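Local coordinates for putative immunoglobulin-blocking virulence protein (Mycoplasma mycoides subsp. capri, PDB 7ADK), which probably binds host immunoglobulins and blocks their function, as a putative virulence factor, at residues V150-Q153 with R154-D157. Numbering follows the deposited sequence.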
loop_
_atom_site.group_PDB
_atom_site.type_symbol
_atom_site.label_atom_id
_atom_site.label_comp_id
_atom_site.label_asym_id
_atom_site.label_seq_id
_atom_site.Cartn_x
_atom_site.Cartn_y
_atom_site.Cartn_z
ATOM N N VAL A 150 23.171 20.876 33.575
ATOM C CA VAL A 150 23.130 20.549 35.000
ATOM C C VAL A 150 22.607 19.126 35.195
ATOM O O VAL A 150 21.401 18.882 35.177
ATOM C CB VAL A 150 22.290 21.579 35.781
ATOM C CG1 VAL A 150 22.285 21.293 37.281
ATOM C CG2 VAL A 150 22.834 22.986 35.593
ATOM N N THR A 151 23.525 18.171 35.348
ATOM C CA THR A 151 23.217 16.799 35.790
ATOM C C THR A 151 22.843 16.794 37.278
ATOM O O THR A 151 23.417 17.551 38.065
ATOM C CB THR A 151 24.380 15.839 35.482
ATOM O OG1 THR A 151 24.093 14.557 35.971
ATOM C CG2 THR A 151 25.739 16.233 36.058
ATOM N N HIS A 152 21.874 15.974 37.691
ATOM C CA HIS A 152 21.472 15.805 39.091
ATOM C C HIS A 152 22.013 14.482 39.621
ATOM O O HIS A 152 22.091 13.499 38.891
ATOM C CB HIS A 152 19.945 15.880 39.244
ATOM C CG HIS A 152 19.302 17.134 38.705
ATOM N ND1 HIS A 152 17.968 17.261 38.319
ATOM C CD2 HIS A 152 19.887 18.357 38.615
ATOM C CE1 HIS A 152 17.803 18.541 37.954
ATOM N NE2 HIS A 152 18.939 19.219 38.127
ATOM N N GLN A 153 22.364 14.416 40.899
ATOM C CA GLN A 153 22.915 13.189 41.477
ATOM C C GLN A 153 21.883 12.044 41.464
ATOM O O GLN A 153 22.247 10.902 41.189
ATOM C CB GLN A 153 23.451 13.499 42.875
ATOM C CG GLN A 153 24.241 12.334 43.485
ATOM C CD GLN A 153 25.458 11.911 42.669
ATOM O OE1 GLN A 153 25.619 10.763 42.305
ATOM N NE2 GLN A 153 26.344 12.802 42.318
ATOM N N ARG A 154 20.564 12.303 41.512
ATOM C CA ARG A 154 19.547 11.269 41.199
ATOM C C ARG A 154 19.575 10.754 39.745
ATOM O O ARG A 154 19.248 9.597 39.499
ATOM C CB ARG A 154 18.158 11.750 41.633
ATOM C CG ARG A 154 17.155 10.595 41.698
ATOM C CD ARG A 154 15.748 11.060 42.047
ATOM N NE ARG A 154 14.762 9.974 41.950
ATOM C CZ ARG A 154 14.219 9.465 40.860
ATOM N NH1 ARG A 154 14.485 9.911 39.674
ATOM N NH2 ARG A 154 13.401 8.469 40.942
ATOM N N ASP A 155 20.037 11.547 38.777
ATOM C CA ASP A 155 20.250 11.071 37.406
ATOM C C ASP A 155 21.432 10.093 37.307
ATOM O O ASP A 155 21.492 9.265 36.399
ATOM C CB ASP A 155 20.476 12.214 36.396
ATOM C CG ASP A 155 19.484 13.391 36.389
ATOM O OD1 ASP A 155 18.350 13.260 36.900
ATOM O OD2 ASP A 155 19.823 14.458 35.825
ATOM N N LYS A 156 22.410 10.145 38.215
ATOM C CA LYS A 156 23.486 9.145 38.255
ATOM C C LYS A 156 23.070 7.894 39.016
ATOM O O LYS A 156 23.276 6.794 38.517
ATOM C CB LYS A 156 24.777 9.790 38.780
ATOM C CG LYS A 156 25.982 8.847 38.636
ATOM C CD LYS A 156 27.325 9.553 38.869
ATOM C CE LYS A 156 27.732 10.502 37.733
ATOM N NZ LYS A 156 28.182 9.784 36.521
ATOM N N ASP A 157 22.433 8.026 40.178
ATOM C CA ASP A 157 22.155 6.861 41.029
ATOM C C ASP A 157 21.018 5.947 40.523
ATOM O O ASP A 157 21.015 4.758 40.834
ATOM C CB ASP A 157 22.034 7.280 42.503
ATOM C CG ASP A 157 20.754 7.995 42.936
ATOM O OD1 ASP A 157 19.658 7.429 42.781
ATOM O OD2 ASP A 157 20.848 9.072 43.548
#
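The carboxylate of D155 reaches back along the chain to the backbone N of H152, at the entry to a short helix. D155 OD2 accepts the N-H of H152 in a nearly straight bond, with OD2 and H152 N 3.2 Å apart, but the amide comes from well above the carboxylate plane, 65° out of it. With its CG beside the backbone N and anti to the carbonyl carbon (chi1 -50°), D155 has its OD2 placed next to the amide of H152. The other oxygen, OD1, forms a salt bridge with R574, so two partners hold the buried carboxylate and probably favour its charged form.

Backbone bonds wind the turn. H152 O takes the N-H of D155 (N to O 2.8 Å) and that of K156 (N to O 3.4 Å), both weak, whereas Q153 O receives a straighter bond from D157 N at 3.1 Å.

Side-chain packing is light. The H152 ring and the D155 carboxylate run side by side with their planes 38° apart, and H152 CB lies 3.7 Å from D155 OD2; the H152 side chain also touches L629. Between the exposed Q153 and K156, the bend at chi2 brings Q153 OE1 to 3.8 Å from K156 CB.

A carboxylate bonding back to the amide three residues earlier is consistent with one half of a capping box, H152 in the N-cap place and D155 at N3; the reciprocal side-chain bond is missing, D155 N turning weakly to H152 O instead.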